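Local coordinates for protein alpha-(N-acetylaminomethylene)succinic acid hydrolase (Mesorhizobium loti, PDB 3KXP) that hydrolyses (E)-2-(acetamidomethylene)succinate to succinic semialdehyde, acetate, ammonia and carbon dioxide, the final reaction of vitamin B6 degradation, working as a homodimer, at residues G186-L200 / R215-P229. Residues are numbered along the deposited sequence; the frame is centred on the assembly and turned at random.
Sequences GSQLFEDIKAVEAYL and RAESGYQPVDGGLRP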
loop_
_atom_site.group_PDB
_atom_site.type_symbol
_atom_site.label_atom_id
_atom_site.label_comp_id
_atom_site.label_asym_id
_atom_site.label_seq_id
_atom_site.Cartn_x
_atom_site.Cartn_y
_atom_site.Cartn_z
ATOM N N GLY A 186 26.471 -5.705 22.591
ATOM C CA GLY A 186 27.478 -4.906 21.923
ATOM C C GLY A 186 28.210 -3.965 22.857
ATOM O O GLY A 186 29.222 -3.377 22.474
ATOM N N SER A 187 27.709 -3.814 24.081
ATOM C CA SER A 187 28.349 -2.929 25.046
ATOM C C SER A 187 29.623 -3.574 25.580
ATOM O O SER A 187 29.623 -4.177 26.652
ATOM C CB SER A 187 27.397 -2.622 26.200
ATOM O OG SER A 187 27.967 -1.657 27.067
ATOM N N GLN A 188 30.702 -3.443 24.816
ATOM C CA GLN A 188 31.998 -4.016 25.178
ATOM C C GLN A 188 33.107 -3.215 24.489
ATOM O O GLN A 188 32.837 -2.378 23.627
ATOM C CB GLN A 188 32.073 -5.475 24.716
ATOM C CG GLN A 188 31.910 -5.630 23.205
ATOM C CD GLN A 188 31.906 -7.079 22.738
ATOM O OE1 GLN A 188 32.946 -7.745 22.708
ATOM N NE2 GLN A 188 30.727 -7.574 22.372
ATOM N N LEU A 189 34.353 -3.488 24.862
ATOM C CA LEU A 189 35.497 -2.794 24.283
ATOM C C LEU A 189 36.073 -3.570 23.100
ATOM O O LEU A 189 36.676 -4.621 23.288
ATOM C CB LEU A 189 36.578 -2.607 25.349
ATOM C CG LEU A 189 37.916 -1.991 24.924
ATOM C CD1 LEU A 189 37.706 -0.558 24.442
ATOM C CD2 LEU A 189 38.880 -2.028 26.105
ATOM N N PHE A 190 35.878 -3.060 21.887
ATOM C CA PHE A 190 36.411 -3.723 20.706
ATOM C C PHE A 190 37.836 -3.245 20.456
ATOM O O PHE A 190 38.151 -2.071 20.643
ATOM C CB PHE A 190 35.540 -3.441 19.480
ATOM C CG PHE A 190 34.140 -3.959 19.607
ATOM C CD1 PHE A 190 33.108 -3.124 20.032
ATOM C CD2 PHE A 190 33.859 -5.296 19.354
ATOM C CE1 PHE A 190 31.818 -3.611 20.206
ATOM C CE2 PHE A 190 32.568 -5.797 19.525
ATOM C CZ PHE A 190 31.546 -4.949 19.953
ATOM N N GLU A 191 38.692 -4.168 20.036
ATOM C CA GLU A 191 40.097 -3.876 19.772
ATOM C C GLU A 191 40.311 -2.929 18.591
ATOM O O GLU A 191 41.155 -2.029 18.645
ATOM C CB GLU A 191 40.832 -5.196 19.539
ATOM C CG GLU A 191 42.178 -5.079 18.869
ATOM C CD GLU A 191 42.857 -6.427 18.733
ATOM O OE1 GLU A 191 42.196 -7.381 18.257
ATOM O OE2 GLU A 191 44.049 -6.532 19.098
ATOM N N ASP A 192 39.549 -3.141 17.522
ATOM C CA ASP A 192 39.644 -2.315 16.331
ATOM C C ASP A 192 38.401 -2.524 15.484
ATOM O O ASP A 192 37.560 -3.367 15.801
ATOM C CB ASP A 192 40.912 -2.659 15.544
ATOM C CG ASP A 192 41.063 -4.150 15.292
ATOM O OD1 ASP A 192 42.223 -4.615 15.200
ATOM O OD2 ASP A 192 40.033 -4.855 15.176
ATOM N N ILE A 193 38.276 -1.767 14.403
ATOM C CA ILE A 193 37.091 -1.884 13.578
ATOM C C ILE A 193 36.880 -3.297 13.049
ATOM O O ILE A 193 35.742 -3.726 12.865
ATOM C CB ILE A 193 37.105 -0.860 12.412
ATOM C CG1 ILE A 193 35.691 -0.733 11.832
ATOM C CG2 ILE A 193 38.091 -1.278 11.344
ATOM C CD1 ILE A 193 35.536 0.348 10.789
ATOM N N LYS A 194 37.962 -4.035 12.826
ATOM C CA LYS A 194 37.826 -5.400 12.330
ATOM C C LYS A 194 37.054 -6.246 13.344
ATOM O O LYS A 194 36.191 -7.048 12.976
ATOM C CB LYS A 194 39.201 -6.023 12.061
ATOM C CG LYS A 194 39.116 -7.472 11.612
ATOM C CD LYS A 194 40.434 -8.012 11.080
ATOM C CE LYS A 194 40.222 -9.394 10.458
ATOM N NZ LYS A 194 41.452 -9.946 9.811
ATOM N N ALA A 195 37.354 -6.050 14.623
ATOM C CA ALA A 195 36.676 -6.797 15.674
ATOM C C ALA A 195 35.197 -6.403 15.747
ATOM O O ALA A 195 34.352 -7.218 16.097
ATOM C CB ALA A 195 37.359 -6.553 17.025
ATOM N N VAL A 196 34.895 -5.153 15.414
ATOM C CA VAL A 196 33.519 -4.660 15.439
ATOM C C VAL A 196 32.705 -5.331 14.335
ATOM O O VAL A 196 31.562 -5.730 14.555
ATOM C CB VAL A 196 33.463 -3.121 15.239
ATOM C CG1 VAL A 196 32.009 -2.647 15.126
ATOM C CG2 VAL A 196 34.134 -2.425 16.404
ATOM N N GLU A 197 33.295 -5.446 13.149
ATOM C CA GLU A 197 32.616 -6.077 12.025
ATOM C C GLU A 197 32.403 -7.566 12.277
ATOM O O GLU A 197 31.340 -8.104 11.963
ATOM C CB GLU A 197 33.419 -5.876 10.751
ATOM C CG GLU A 197 33.526 -4.433 10.345
ATOM C CD GLU A 197 34.459 -4.246 9.180
ATOM O OE1 GLU A 197 35.658 -4.570 9.322
ATOM O OE2 GLU A 197 33.995 -3.783 8.120
ATOM N N ALA A 198 33.412 -8.228 12.838
ATOM C CA ALA A 198 33.293 -9.648 13.149
ATOM C C ALA A 198 32.104 -9.806 14.086
ATOM O O ALA A 198 31.237 -10.652 13.872
ATOM C CB ALA A 198 34.551 -10.154 13.824
ATOM N N TYR A 199 32.064 -8.980 15.125
ATOM C CA TYR A 199 30.973 -9.024 16.082
ATOM C C TYR A 199 29.621 -8.802 15.399
ATOM O O TYR A 199 28.679 -9.566 15.602
ATOM C CB TYR A 199 31.155 -7.958 17.162
ATOM C CG TYR A 199 29.876 -7.704 17.924
ATOM C CD1 TYR A 199 29.318 -8.692 18.739
ATOM C CD2 TYR A 199 29.176 -6.508 17.764
ATOM C CE1 TYR A 199 28.088 -8.495 19.372
ATOM C CE2 TYR A 199 27.949 -6.304 18.387
ATOM C CZ TYR A 199 27.409 -7.296 19.185
ATOM O OH TYR A 199 26.184 -7.096 19.775
ATOM N N LEU A 200 29.532 -7.748 14.594
ATOM C CA LEU A 200 28.290 -7.430 13.909
ATOM C C LEU A 200 27.872 -8.514 12.922
ATOM O O LEU A 200 26.743 -8.980 12.967
ATOM C CB LEU A 200 28.408 -6.062 13.215
ATOM C CG LEU A 200 28.533 -4.856 14.170
ATOM C CD1 LEU A 200 28.914 -3.607 13.389
ATOM C CD2 LEU A 200 27.220 -4.641 14.926
ATOM N N ARG A 215 27.533 0.221 9.721
ATOM C CA ARG A 215 27.216 0.229 11.147
ATOM C C ARG A 215 28.514 0.306 11.951
ATOM O O ARG A 215 28.622 1.054 12.925
ATOM C CB ARG A 215 26.469 -1.046 11.546
ATOM C CG ARG A 215 24.996 -1.087 11.180
ATOM C CD ARG A 215 24.443 -2.470 11.464
ATOM N NE ARG A 215 23.006 -2.570 11.250
ATOM C CZ ARG A 215 22.109 -2.601 12.230
ATOM N NH1 ARG A 215 22.505 -2.539 13.499
ATOM N NH2 ARG A 215 20.819 -2.703 11.942
ATOM N N ALA A 216 29.498 -0.481 11.534
ATOM C CA ALA A 216 30.790 -0.517 12.206
ATOM C C ALA A 216 31.477 0.853 12.286
ATOM O O ALA A 216 32.002 1.234 13.330
ATOM C CB ALA A 216 31.707 -1.517 11.499
ATOM N N GLU A 217 31.466 1.592 11.186
ATOM C CA GLU A 217 32.115 2.893 11.157
ATOM C C GLU A 217 31.309 4.002 11.809
ATOM O O GLU A 217 31.879 4.985 12.251
ATOM C CB GLU A 217 32.413 3.316 9.716
ATOM C CG GLU A 217 33.178 2.304 8.895
ATOM C CD GLU A 217 33.536 2.828 7.513
ATOM O OE1 GLU A 217 32.700 3.544 6.915
ATOM O OE2 GLU A 217 34.645 2.516 7.023
ATOM N N SER A 218 29.993 3.852 11.876
ATOM C CA SER A 218 29.161 4.914 12.423
ATOM C C SER A 218 28.675 4.795 13.858
ATOM O O SER A 218 28.448 5.805 14.505
ATOM C CB SER A 218 27.946 5.123 11.522
ATOM O OG SER A 218 27.118 3.967 11.519
ATOM N N GLY A 219 28.504 3.580 14.359
ATOM C CA GLY A 219 27.995 3.441 15.712
ATOM C C GLY A 219 28.998 3.150 16.806
ATOM O O GLY A 219 28.623 2.917 17.951
ATOM N N TYR A 220 30.278 3.160 16.464
ATOM C CA TYR A 220 31.312 2.873 17.450
ATOM C C TYR A 220 32.434 3.902 17.333
ATOM O O TYR A 220 32.922 4.181 16.234
ATOM C CB TYR A 220 31.827 1.436 17.246
ATOM C CG TYR A 220 30.700 0.422 17.223
ATOM C CD1 TYR A 220 29.832 0.344 16.129
ATOM C CD2 TYR A 220 30.404 -0.346 18.345
ATOM C CE1 TYR A 220 28.692 -0.451 16.162
ATOM C CE2 TYR A 220 29.259 -1.148 18.387
ATOM C CZ TYR A 220 28.402 -1.186 17.297
ATOM O OH TYR A 220 27.212 -1.889 17.363
ATOM N N GLN A 221 32.829 4.481 18.465
ATOM C CA GLN A 221 33.881 5.489 18.452
ATOM C C GLN A 221 35.106 5.125 19.269
ATOM O O GLN A 221 35.020 4.411 20.267
ATOM C CB GLN A 221 33.328 6.851 18.904
ATOM C CG GLN A 221 32.562 6.854 20.234
ATOM C CD GLN A 221 33.443 7.007 21.470
ATOM O OE1 GLN A 221 34.259 7.933 21.566
ATOM N NE2 GLN A 221 33.264 6.106 22.434
ATOM N N PRO A 222 36.276 5.622 18.844
ATOM C CA PRO A 222 37.546 5.362 19.520
ATOM C C PRO A 222 37.562 5.887 20.945
ATOM O O PRO A 222 37.342 7.070 21.196
ATOM C CB PRO A 222 38.559 6.058 18.620
ATOM C CG PRO A 222 37.778 7.217 18.094
ATOM C CD PRO A 222 36.462 6.576 17.736
ATOM N N VAL A 223 37.814 4.983 21.877
ATOM C CA VAL A 223 37.866 5.327 23.276
ATOM C C VAL A 223 39.216 4.832 23.796
ATOM O O VAL A 223 40.054 4.344 23.030
ATOM C CB VAL A 223 36.682 4.655 24.032
ATOM C CG1 VAL A 223 37.116 3.334 24.652
ATOM C CG2 VAL A 223 36.112 5.609 25.060
ATOM N N ASP A 224 39.433 4.959 25.095
ATOM C CA ASP A 224 40.684 4.518 25.689
ATOM C C ASP A 224 40.876 3.005 25.509
ATOM O O ASP A 224 40.132 2.212 26.076
ATOM C CB ASP A 224 40.668 4.888 27.174
ATOM C CG ASP A 224 42.051 5.020 27.762
ATOM O OD1 ASP A 224 42.173 5.713 28.797
ATOM O OD2 ASP A 224 43.008 4.430 27.207
ATOM N N GLY A 225 41.859 2.609 24.703
ATOM C CA GLY A 225 42.122 1.192 24.495
ATOM C C GLY A 225 41.463 0.514 23.299
ATOM O O GLY A 225 41.774 -0.641 22.984
ATOM N N GLY A 226 40.553 1.217 22.630
ATOM C CA GLY A 226 39.880 0.637 21.478
ATOM C C GLY A 226 38.584 1.341 21.110
ATOM O O GLY A 226 38.453 2.546 21.318
ATOM N N LEU A 227 37.626 0.596 20.566
ATOM C CA LEU A 227 36.341 1.170 20.166
ATOM C C LEU A 227 35.204 0.729 21.075
ATOM O O LEU A 227 35.224 -0.373 21.628
ATOM C CB LEU A 227 35.983 0.767 18.730
ATOM C CG LEU A 227 36.851 1.186 17.541
ATOM C CD1 LEU A 227 36.899 2.700 17.448
ATOM C CD2 LEU A 227 38.243 0.606 17.691
ATOM N N ARG A 228 34.214 1.600 21.225
ATOM C CA ARG A 228 33.039 1.301 22.032
ATOM C C ARG A 228 31.803 1.875 21.350
ATOM O O ARG A 228 31.902 2.793 20.537
ATOM C CB ARG A 228 33.176 1.888 23.440
ATOM C CG ARG A 228 33.412 0.845 24.533
ATOM C CD ARG A 228 33.411 1.474 25.928
ATOM N NE ARG A 228 33.107 0.491 26.970
ATOM C CZ ARG A 228 33.947 -0.447 27.393
ATOM N NH1 ARG A 228 35.163 -0.533 26.877
ATOM N NH2 ARG A 228 33.562 -1.318 28.314
ATOM N N PRO A 229 30.619 1.326 21.663
ATOM C CA PRO A 229 29.348 1.785 21.086
ATOM C C PRO A 229 29.035 3.231 21.484
ATOM O O PRO A 229 29.327 3.648 22.598
ATOM C CB PRO A 229 28.319 0.833 21.701
ATOM C CG PRO A 229 29.116 -0.381 22.059
ATOM C CD PRO A 229 30.408 0.171 22.554
HETATM O O HOH W 1 30.202 0.281 26.187
#
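F190 and L227 form a single antiparallel hydrogen-bonded bridge that ties the loop before helix 193-203 to a beta hairpin, in the insertion between core strands 159-165 and 258-263, the usual place of the cap (lid) in alpha/beta hydrolases. F190 N reaches L227 O at 2.8 Å, and L227 N returns to F190 O at 2.7 Å. The hairpin, strands 220-223 and 226-229, turns through a type II turn from V223 to G226; G226 CA comes within 3.3 Å of F190 O in a CA-H...O contact. Just past the bridge, D192 N-caps the helix, its OD2 taking the A195 N-H. Beyond this, A216 is a knob among I193, V196, E197 and L200, its CB 3.6 Å from E197 CG. V196 holds CG1 anti to its own N (chi1 174°), which brings that methyl over one face of the Y220 ring, 4.0 Å from the centroid and 16° off the normal. F190 approaches the same ring obliquely, planes at 86°, while L200 CD2 touches Y220 OH. E197 and E217 both turn their carboxylates to R213, which probably offsets their like charges. R215 instead salt-bridges E298, its side chain about 7 Å from that of H294, the probable active-site histidine. At the other end of the contact, the R228 guanidinium lies with one face over Q188 C, and a water accepts weakly from R228 NE, 3.0 Å away, while bonding S187 OG.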